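Local atomic coordinates of protease LasA (Pseudomonas aeruginosa, PDB entry 3IT5), a protein that cleaves Gly-Gly bonds in staphylococcal pentaglycine cross-links as a zinc metallopeptidase of family M23, and contributes to the degradation of host elastin. Residues Y39-W44 with S115-H120; T48-A53 with D96-V101; V59-R64 with V87-Q92; G136-P141 with Y161-G166. All blocks are in the same frame, centred on the assembly; numbering follows the deposited sequence. Where two conformers were deposited one is given.

Contact 1: residues Y39-W44 with S115-H120; sequences YDWPRW and SSTGPH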
# COMPACT_ATOMS: atom_id res chain seq x y z
N TYR A 39 -1.64 -10.62 3.65
CA TYR A 39 -2.76 -11.38 4.20
C TYR A 39 -2.36 -12.07 5.50
O TYR A 39 -3.03 -11.89 6.52
CB TYR A 39 -3.31 -12.41 3.19
CG TYR A 39 -4.15 -13.49 3.85
CD1 TYR A 39 -5.39 -13.20 4.41
CD2 TYR A 39 -3.68 -14.80 3.94
CE1 TYR A 39 -6.15 -14.19 5.03
CE2 TYR A 39 -4.43 -15.80 4.57
CZ TYR A 39 -5.67 -15.48 5.11
OH TYR A 39 -6.43 -16.46 5.73
N ASP A 40 -1.27 -12.84 5.47
CA ASP A 40 -0.86 -13.68 6.61
C ASP A 40 0.58 -13.50 7.10
O ASP A 40 0.95 -14.09 8.12
CB ASP A 40 -1.14 -15.16 6.32
CG ASP A 40 -0.64 -15.61 4.95
OD1 ASP A 40 -0.02 -14.80 4.22
OD2 ASP A 40 -0.87 -16.79 4.58
N TRP A 41 1.38 -12.69 6.40
CA TRP A 41 2.82 -12.48 6.70
C TRP A 41 3.63 -13.79 6.85
O TRP A 41 4.21 -14.05 7.91
CB TRP A 41 3.00 -11.57 7.93
CG TRP A 41 2.73 -10.12 7.65
CD1 TRP A 41 1.54 -9.47 7.79
CD2 TRP A 41 3.67 -9.14 7.18
NE1 TRP A 41 1.68 -8.15 7.43
CE2 TRP A 41 2.97 -7.92 7.05
CE3 TRP A 41 5.03 -9.18 6.85
CZ2 TRP A 41 3.59 -6.74 6.61
CZ3 TRP A 41 5.65 -8.01 6.41
CH2 TRP A 41 4.93 -6.81 6.30
N PRO A 42 3.68 -14.60 5.78
CA PRO A 42 4.20 -15.96 5.89
C PRO A 42 5.68 -16.07 5.53
O PRO A 42 6.36 -15.05 5.35
CB PRO A 42 3.36 -16.70 4.86
CG PRO A 42 3.18 -15.68 3.75
CD PRO A 42 3.30 -14.30 4.38
N ARG A 43 6.17 -17.30 5.42
CA ARG A 43 7.52 -17.57 4.94
C ARG A 43 7.55 -17.47 3.41
O ARG A 43 6.50 -17.51 2.76
CB ARG A 43 7.96 -18.97 5.36
CG ARG A 43 9.43 -19.08 5.69
CD ARG A 43 10.06 -20.35 5.16
NE ARG A 43 11.48 -20.15 4.87
CZ ARG A 43 12.49 -20.81 5.43
NH1 ARG A 43 12.27 -21.77 6.32
NH2 ARG A 43 13.73 -20.52 5.07
N TRP A 44 8.75 -17.34 2.84
CA TRP A 44 8.91 -17.42 1.38
C TRP A 44 8.42 -18.78 0.88
O TRP A 44 8.38 -19.76 1.63
CB TRP A 44 10.38 -17.21 0.97
CG TRP A 44 10.91 -15.83 1.29
CD1 TRP A 44 11.89 -15.53 2.21
CD2 TRP A 44 10.52 -14.59 0.69
NE1 TRP A 44 12.12 -14.17 2.22
CE2 TRP A 44 11.29 -13.57 1.30
CE3 TRP A 44 9.59 -14.23 -0.29
CZ2 TRP A 44 11.16 -12.22 0.95
CZ3 TRP A 44 9.45 -12.89 -0.64
CH2 TRP A 44 10.24 -11.90 -0.01
N SER A 115 15.84 -5.08 0.87
CA SER A 115 15.76 -6.25 1.74
C SER A 115 14.30 -6.55 2.03
O SER A 115 13.43 -5.73 1.76
CB SER A 115 16.53 -6.02 3.05
OG SER A 115 17.85 -6.51 2.95
N SER A 116 14.03 -7.74 2.57
CA SER A 116 12.66 -8.17 2.91
C SER A 116 12.66 -9.34 3.88
O SER A 116 13.42 -10.30 3.72
CB SER A 116 11.87 -8.53 1.65
OG SER A 116 10.60 -9.09 1.99
N THR A 117 11.77 -9.25 4.87
CA THR A 117 11.61 -10.28 5.90
C THR A 117 10.84 -11.50 5.38
O THR A 117 11.00 -12.61 5.87
CB THR A 117 10.87 -9.72 7.14
OG1 THR A 117 9.57 -9.26 6.74
CG2 THR A 117 11.64 -8.55 7.75
N GLY A 118 9.99 -11.27 4.38
CA GLY A 118 9.13 -12.31 3.81
C GLY A 118 8.12 -11.66 2.87
O GLY A 118 8.16 -10.44 2.68
N PRO A 119 7.22 -12.46 2.27
CA PRO A 119 6.22 -11.92 1.33
C PRO A 119 5.35 -10.81 1.92
O PRO A 119 4.74 -11.00 2.98
CB PRO A 119 5.36 -13.14 0.98
CG PRO A 119 6.26 -14.32 1.23
CD PRO A 119 7.12 -13.93 2.40
N HIS A 120 5.30 -9.68 1.23
CA HIS A 120 4.44 -8.54 1.58
C HIS A 120 4.41 -7.51 0.43
O HIS A 120 5.24 -7.56 -0.48
CB HIS A 120 4.91 -7.86 2.88
CG HIS A 120 6.23 -7.15 2.76
ND1 HIS A 120 7.44 -7.81 2.87
CD2 HIS A 120 6.52 -5.85 2.55
CE1 HIS A 120 8.42 -6.94 2.73
NE2 HIS A 120 7.89 -5.74 2.54
O HOH W 1 5.96 -12.17 5.22
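The HxH motif of the M23 metallopeptidases starts at His120, an inferred active-site proton donor or acceptor two residues before the zinc ligand His122, and Trp41 packs against this histidine while Trp44 covers the turn leading into it. His120 CB sits over the face of the six-membered ring of Trp41, 3.9 Å from its centroid, a CH-pi contact. The imidazole lies nearly parallel to that ring, with planes 14° apart, but is slid sidelong so that the two scarcely overlap. CG of His120 lies between the backbone N and the carbonyl carbon (chi1 68°), and ND1 donates back to Gly118 O at 2.7 Å, with an N-H...O angle of 155°; since the acceptor lies close to the imidazole plane, this bond restrains the ring's rotation. Asp36 and His81 border the same histidine. Trp41 is itself held by a bond from NE1 to Gln18 O.

At the other end, one face of Trp44 receives both Gly118 CA, 3.8 Å from the centroid of the six-membered ring, and Pro119 CD, which comes within 3.7 Å of CE3. Ser116 OG approaches CZ2 of Trp44 obliquely and accepts from Gly118 N at 3.3 Å, forming an ST turn. Ile106 and Ala109 of helix 106-109 also touch Trp44. No direct hydrogen bond joins the two segments; instead one water donates to Pro42 O at 2.9 Å and to Pro119 O at 2.8 Å.

Contact 2: residues T48-A53 with D96-V101; sequences TYSVVA and DTKLGV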
# COMPACT_ATOMS: atom_id res chain seq x y z
N THR A 48 0.54 -16.29 -2.24
CA THR A 48 0.44 -14.84 -2.21
C THR A 48 -0.85 -14.35 -2.86
O THR A 48 -1.51 -15.10 -3.59
CB THR A 48 1.64 -14.14 -2.89
OG1 THR A 48 1.59 -14.34 -4.30
CG2 THR A 48 2.97 -14.66 -2.32
N TYR A 49 -1.20 -13.09 -2.60
CA TYR A 49 -2.52 -12.59 -2.93
C TYR A 49 -2.52 -11.32 -3.77
O TYR A 49 -1.47 -10.74 -4.05
CB TYR A 49 -3.36 -12.46 -1.64
CG TYR A 49 -3.60 -13.81 -1.00
CD1 TYR A 49 -4.69 -14.59 -1.36
CD2 TYR A 49 -2.70 -14.34 -0.05
CE1 TYR A 49 -4.92 -15.84 -0.80
CE2 TYR A 49 -2.91 -15.59 0.52
CZ TYR A 49 -4.02 -16.34 0.14
OH TYR A 49 -4.24 -17.57 0.70
N SER A 50 -3.71 -10.90 -4.20
CA SER A 50 -3.85 -9.86 -5.23
C SER A 50 -3.66 -8.45 -4.69
O SER A 50 -4.32 -8.04 -3.73
CB SER A 50 -5.21 -9.99 -5.93
OG SER A 50 -5.36 -11.29 -6.48
N VAL A 51 -2.75 -7.71 -5.33
CA VAL A 51 -2.61 -6.27 -5.11
C VAL A 51 -3.42 -5.51 -6.18
O VAL A 51 -3.30 -5.78 -7.38
CB VAL A 51 -1.12 -5.82 -5.17
CG1 VAL A 51 -1.00 -4.30 -4.98
CG2 VAL A 51 -0.27 -6.55 -4.12
N VAL A 52 -4.25 -4.57 -5.73
CA VAL A 52 -5.07 -3.77 -6.64
C VAL A 52 -4.73 -2.28 -6.52
O VAL A 52 -4.20 -1.83 -5.50
CB VAL A 52 -6.60 -3.98 -6.43
CG1 VAL A 52 -6.97 -5.47 -6.46
CG2 VAL A 52 -7.06 -3.34 -5.13
N ALA A 53 -5.06 -1.53 -7.57
CA ALA A 53 -4.90 -0.08 -7.58
C ALA A 53 -5.70 0.56 -6.46
O ALA A 53 -6.89 0.27 -6.27
CB ALA A 53 -5.31 0.50 -8.93
N ASP A 96 -9.29 -0.76 -7.36
CA ASP A 96 -9.71 -2.17 -7.35
C ASP A 96 -9.38 -2.93 -8.64
O ASP A 96 -9.87 -4.04 -8.85
CB ASP A 96 -11.19 -2.31 -6.97
CG ASP A 96 -11.47 -3.48 -6.04
OD1 ASP A 96 -10.59 -3.82 -5.22
OD2 ASP A 96 -12.57 -4.05 -6.11
N THR A 97 -8.55 -2.34 -9.50
CA THR A 97 -8.05 -3.05 -10.68
C THR A 97 -6.83 -3.88 -10.28
O THR A 97 -5.83 -3.33 -9.82
CB THR A 97 -7.66 -2.09 -11.84
OG1 THR A 97 -8.82 -1.39 -12.31
CG2 THR A 97 -7.04 -2.87 -13.00
N LYS A 98 -6.92 -5.19 -10.45
CA LYS A 98 -5.82 -6.07 -10.06
C LYS A 98 -4.55 -5.77 -10.86
O LYS A 98 -4.54 -5.85 -12.08
CB LYS A 98 -6.21 -7.55 -10.19
CG LYS A 98 -5.09 -8.53 -9.87
CD LYS A 98 -5.62 -9.95 -9.73
CE LYS A 98 -4.49 -10.97 -9.60
NZ LYS A 98 -5.02 -12.32 -9.24
N LEU A 99 -3.49 -5.42 -10.14
CA LEU A 99 -2.20 -5.09 -10.75
C LEU A 99 -1.30 -6.31 -10.86
O LEU A 99 -0.38 -6.35 -11.69
CB LEU A 99 -1.49 -4.01 -9.92
CG LEU A 99 -2.25 -2.72 -9.61
CD1 LEU A 99 -1.36 -1.74 -8.85
CD2 LEU A 99 -2.80 -2.08 -10.88
N GLY A 100 -1.56 -7.31 -10.01
CA GLY A 100 -0.78 -8.54 -9.97
C GLY A 100 -0.89 -9.21 -8.61
O GLY A 100 -1.97 -9.31 -8.03
N VAL A 101 0.25 -9.67 -8.11
CA VAL A 101 0.34 -10.26 -6.78
C VAL A 101 1.58 -9.71 -6.09
O VAL A 101 2.46 -9.18 -6.76
CB VAL A 101 0.42 -11.81 -6.82
CG1 VAL A 101 -0.92 -12.42 -7.23
CG2 VAL A 101 1.53 -12.28 -7.77
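Lys98 meets Ser50 through an extended chain: CG is anti to the backbone N (chi1 177°) and the torsions beyond it are all near 180°, while OG of Ser50 stands anti to its carbonyl carbon (chi1 -56°). NZ therefore reaches Ser50 OG and donates to it at 3.0 Å, with Lys98 CD 3.8 Å from Ser50 CB on the way.

The backbones run antiparallel. Val51 N donates to Gly100 O at 3.2 Å, and the bond from Leu99 N to Val51 O is shorter, 2.8 Å. Beyond them Ala53 pairs through both its polar backbone atoms, N donating to Thr97 O and O accepting from Asp96 N at 2.8 Å. CG of Leu99 lies 3.7 Å from Ala53 N, and its side chain also touches Met82, Val67 and Val69. Asp96 and Val52 lie side by side, CG2 of the valine 3.6 Å from OD1, an oxygen that also accepts from Gln13 N. At the far end Val101 CB packs 3.8 Å from Thr48 OG1, whose polar partner is Tyr102 O.

Because Leu99 and Gly100 both face Val51, the register slips by one residue: a classic beta bulge, set where strand 98-102 runs between strand 50-52 and strand 75-83, the strand carrying His81, in the antiparallel sheet of this M23 peptidase.

Contact 3: residues V59-R64 with V87-Q92; sequences VRVLSR and VSNGQQ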
# COMPACT_ATOMS: atom_id res chain seq x y z
N VAL A 59 -1.01 3.65 -15.18
CA VAL A 59 -0.00 2.67 -14.79
C VAL A 59 1.35 2.93 -15.46
O VAL A 59 1.42 3.25 -16.65
CB VAL A 59 -0.47 1.21 -15.11
CG1 VAL A 59 0.66 0.20 -14.85
CG2 VAL A 59 -1.70 0.86 -14.30
N ARG A 60 2.41 2.81 -14.66
CA ARG A 60 3.76 2.64 -15.18
C ARG A 60 4.30 1.33 -14.63
O ARG A 60 4.40 1.17 -13.41
CB ARG A 60 4.66 3.81 -14.77
CG ARG A 60 6.16 3.63 -15.11
CD ARG A 60 6.42 3.81 -16.61
NE ARG A 60 7.83 4.03 -16.98
CZ ARG A 60 8.76 4.62 -16.22
NH1 ARG A 60 8.46 5.10 -15.02
NH2 ARG A 60 10.00 4.75 -16.68
N VAL A 61 4.64 0.40 -15.51
CA VAL A 61 5.36 -0.80 -15.09
C VAL A 61 6.86 -0.51 -15.17
O VAL A 61 7.47 -0.56 -16.24
CB VAL A 61 4.96 -2.06 -15.91
CG1 VAL A 61 5.71 -3.30 -15.41
CG2 VAL A 61 3.46 -2.30 -15.83
N LEU A 62 7.43 -0.19 -14.01
CA LEU A 62 8.85 0.17 -13.88
C LEU A 62 9.76 -1.05 -14.02
O LEU A 62 10.89 -0.93 -14.48
CB LEU A 62 9.10 0.89 -12.55
CG LEU A 62 8.64 2.35 -12.50
CD1 LEU A 62 8.06 2.72 -11.14
CD2 LEU A 62 9.78 3.29 -12.87
N SER A 63 9.25 -2.21 -13.61
CA SER A 63 9.98 -3.47 -13.68
C SER A 63 9.02 -4.62 -13.36
O SER A 63 7.86 -4.38 -13.01
CB SER A 63 11.14 -3.48 -12.68
OG SER A 63 10.66 -3.58 -11.35
N ARG A 64 9.51 -5.86 -13.47
CA ARG A 64 8.71 -7.05 -13.15
C ARG A 64 8.17 -7.06 -11.71
O ARG A 64 7.26 -7.83 -11.38
CB ARG A 64 9.52 -8.33 -13.42
CG ARG A 64 10.73 -8.56 -12.51
CD ARG A 64 11.64 -9.69 -13.02
NE ARG A 64 11.07 -11.01 -12.77
CZ ARG A 64 11.48 -11.85 -11.82
NH1 ARG A 64 12.49 -11.54 -11.03
NH2 ARG A 64 10.87 -13.03 -11.68
N VAL A 87 -0.78 -5.57 -15.76
CA VAL A 87 -1.13 -4.28 -16.36
C VAL A 87 0.04 -3.77 -17.21
O VAL A 87 1.17 -4.27 -17.08
CB VAL A 87 -1.58 -3.23 -15.31
CG1 VAL A 87 -3.02 -3.51 -14.84
CG2 VAL A 87 -0.62 -3.18 -14.13
N SER A 88 -0.22 -2.78 -18.07
CA SER A 88 0.78 -2.28 -19.01
C SER A 88 1.06 -0.79 -18.86
O SER A 88 0.29 -0.06 -18.22
CB SER A 88 0.34 -2.56 -20.46
OG SER A 88 0.04 -3.93 -20.64
N ASN A 89 2.17 -0.34 -19.45
CA ASN A 89 2.50 1.08 -19.53
C ASN A 89 1.41 1.85 -20.26
O ASN A 89 1.01 1.48 -21.37
CB ASN A 89 3.84 1.27 -20.26
CG ASN A 89 5.03 0.87 -19.41
OD1 ASN A 89 5.08 1.15 -18.20
ND2 ASN A 89 6.01 0.22 -20.03
N GLY A 90 0.92 2.92 -19.63
CA GLY A 90 -0.11 3.76 -20.23
C GLY A 90 -1.53 3.29 -19.96
O GLY A 90 -2.49 3.97 -20.34
N GLN A 91 -1.67 2.14 -19.32
CA GLN A 91 -2.98 1.59 -19.01
C GLN A 91 -3.69 2.40 -17.93
O GLN A 91 -3.20 2.51 -16.80
CB GLN A 91 -2.90 0.11 -18.59
CG GLN A 91 -4.25 -0.49 -18.18
CD GLN A 91 -4.22 -2.00 -18.05
OE1 GLN A 91 -3.22 -2.64 -18.36
NE2 GLN A 91 -5.33 -2.58 -17.59
N GLN A 92 -4.84 2.95 -18.28
CA GLN A 92 -5.66 3.63 -17.30
C GLN A 92 -6.44 2.58 -16.51
O GLN A 92 -6.94 1.60 -17.07
CB GLN A 92 -6.59 4.66 -17.97
CG GLN A 92 -5.91 5.55 -19.04
CD GLN A 92 -4.75 6.42 -18.53
OE1 GLN A 92 -4.65 6.73 -17.34
NE2 GLN A 92 -3.87 6.83 -19.44
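Backbone hydrogen bonds tie Val59 to the turn at Gly90 and Gln91 through both its N and its O. Val59 N donates to Gln91 O at 3.0 Å, and Val59 O accepts from Gly90 N at the same separation.

A side chain supplies the next bond. Asn89 has CG anti to its carbonyl carbon (chi1 -74°), and although its CB is directed away from the strand, the amide comes back to it: OD1 accepts from Val61 N at 2.8 Å, with an N-H...O angle of 144° and the donor tilted from the amide plane. In effect a side-chain oxygen serves a strand N-H as a neighbouring backbone carbonyl would. Arg60 CD lies 3.4 Å from the same OD1, which sits at the edge of the guanidinium group; amide and guanidinium planes are 41° apart.

Apolar contact is made by the valines that face each other across the two segments: CG1 of Val59 touches CG2 of Val87 at 3.7 Å, the two side chains crossing at about a right angle. Val61 CG2 lies against a polar atom instead, 3.3 Å from Val87 O. Ile85 also touches Val61.

Within the turn, Gln91 N donates to Ser88 O, and Gln91 OE1 accepts from Ser88 N at 3.0 Å, closing the loop with a second bond between the same two residues. Ser88 to Gln91 form a type II beta turn with Gly90, at positive phi, in its third position, docked beside strand 57-63 immediately before strand 92-93 pairs with it.

Contact 4: residues G136-P141 with Y161-G166; sequences GASFGP and YNQSAG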
# COMPACT_ATOMS: atom_id res chain seq x y z
N GLY A 136 -2.60 11.65 8.15
CA GLY A 136 -3.93 12.18 7.84
C GLY A 136 -4.60 11.68 6.56
O GLY A 136 -5.75 12.03 6.30
N ALA A 137 -3.90 10.86 5.78
CA ALA A 137 -4.44 10.33 4.52
C ALA A 137 -5.56 9.31 4.74
O ALA A 137 -5.49 8.49 5.66
CB ALA A 137 -3.33 9.73 3.67
N SER A 138 -6.59 9.37 3.90
CA SER A 138 -7.69 8.40 3.95
C SER A 138 -7.55 7.29 2.91
O SER A 138 -7.21 7.53 1.75
CB SER A 138 -9.05 9.08 3.79
OG SER A 138 -9.42 9.80 4.96
N PHE A 139 -7.81 6.06 3.35
CA PHE A 139 -7.91 4.90 2.49
C PHE A 139 -9.21 4.23 2.87
O PHE A 139 -9.31 3.58 3.91
CB PHE A 139 -6.72 3.96 2.71
CG PHE A 139 -5.40 4.56 2.32
CD1 PHE A 139 -4.59 5.17 3.27
CD2 PHE A 139 -4.99 4.54 0.99
CE1 PHE A 139 -3.37 5.73 2.91
CE2 PHE A 139 -3.77 5.10 0.62
CZ PHE A 139 -2.96 5.70 1.58
N GLY A 140 -10.23 4.44 2.03
CA GLY A 140 -11.61 4.12 2.41
C GLY A 140 -12.02 5.02 3.56
O GLY A 140 -11.70 6.21 3.56
N PRO A 141 -12.71 4.45 4.58
CA PRO A 141 -13.11 5.22 5.75
C PRO A 141 -11.94 5.53 6.70
O PRO A 141 -12.06 6.42 7.55
CB PRO A 141 -14.12 4.30 6.45
CG PRO A 141 -13.68 2.92 6.06
CD PRO A 141 -13.17 3.05 4.65
N TYR A 161 -7.77 4.89 11.72
CA TYR A 161 -9.02 5.27 12.37
C TYR A 161 -10.19 5.31 11.39
O TYR A 161 -10.21 6.13 10.47
CB TYR A 161 -8.89 6.61 13.12
CG TYR A 161 -10.18 7.08 13.77
CD1 TYR A 161 -10.65 6.48 14.94
CD2 TYR A 161 -10.94 8.10 13.20
CE1 TYR A 161 -11.83 6.89 15.54
CE2 TYR A 161 -12.13 8.53 13.79
CZ TYR A 161 -12.57 7.92 14.96
OH TYR A 161 -13.74 8.32 15.56
N ASN A 162 -11.14 4.40 11.61
CA ASN A 162 -12.36 4.35 10.81
C ASN A 162 -13.28 5.52 11.16
O ASN A 162 -13.85 5.57 12.26
CB ASN A 162 -13.08 3.01 10.99
CG ASN A 162 -14.25 2.82 10.04
OD1 ASN A 162 -14.98 3.76 9.72
ND2 ASN A 162 -14.45 1.59 9.58
N GLN A 163 -13.44 6.44 10.21
CA GLN A 163 -14.19 7.68 10.42
C GLN A 163 -15.71 7.50 10.30
O GLN A 163 -16.48 8.44 10.52
CB GLN A 163 -13.70 8.76 9.45
CG GLN A 163 -12.21 9.09 9.59
CD GLN A 163 -11.64 9.81 8.39
OE1 GLN A 163 -11.23 10.96 8.49
NE2 GLN A 163 -11.62 9.13 7.24
N SER A 164 -16.13 6.29 9.96
CA SER A 164 -17.54 5.97 9.78
C SER A 164 -18.10 5.13 10.92
O SER A 164 -19.32 5.05 11.09
CB SER A 164 -17.76 5.26 8.43
OG SER A 164 -19.07 4.71 8.35
N ALA A 165 -17.21 4.51 11.69
CA ALA A 165 -17.58 3.59 12.77
C ALA A 165 -16.99 4.00 14.12
O ALA A 165 -17.41 3.50 15.17
CB ALA A 165 -17.14 2.17 12.42
N GLY A 166 -16.01 4.90 14.09
CA GLY A 166 -15.34 5.36 15.31
C GLY A 166 -14.32 4.37 15.85
O GLY A 166 -13.79 4.57 16.94
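Pro141 O is gripped twice by Gln163, from NE2 at 2.8 Å and from the backbone N at 3.0 Å. The two donors reach it from opposite faces of the carbonyl plane, standing 52° and 47° out of it respectively. NE2 also donates to Ser138 OG at 3.2 Å. It thus serves two acceptors, which restrains the rotation of the amide; Pro141 O lies near the amide plane and Ser138 OG is tilted from it.

Alongside, the Pro141 ring packs obliquely on the amide of Asn162, with CB 3.4 Å from OD1 and CG 3.8 Å from ND2. Asn162 CG is anti to its backbone N (chi1 -172°), and OD1 accepts from Ser164 N at 2.8 Å in its carbonyl plane, plus a weak bond from Ala165 N. A backbone bond from Gly166 N to Asn162 O closes the turn.

Farther out, Pro178 touches Pro141, and Tyr161 is bonded through the backbone to Arg143 of the strand that lies between 138-139 and 159-162. The arrangement is an Asx turn begun by Asn162 at the end of strand 159-162, where the chain turns toward strand 168-169 in a small four-stranded antiparallel sheet.

Contact 1 lies nearest the catalytic centre, the His120 side chain being about 4 Å from the zinc ion at their nearest atoms. Contact 2, nested inside the loop that contact 1 closes, touches it where Tyr39 CD2 meets Tyr49 CE2 at 3.6 Å, and its Val51 side chain is about 12 Å from the zinc. Contact 3 is nested in turn inside contact 2: the two abut where Val87 CG1 is 3.9 Å from Lys98 O, and both reach the larger sheet. Contact 4 follows all three in sequence and stands apart on the smaller sheet, its centre about 29 Å from that of contact 3, on opposite sides of the chain's centre.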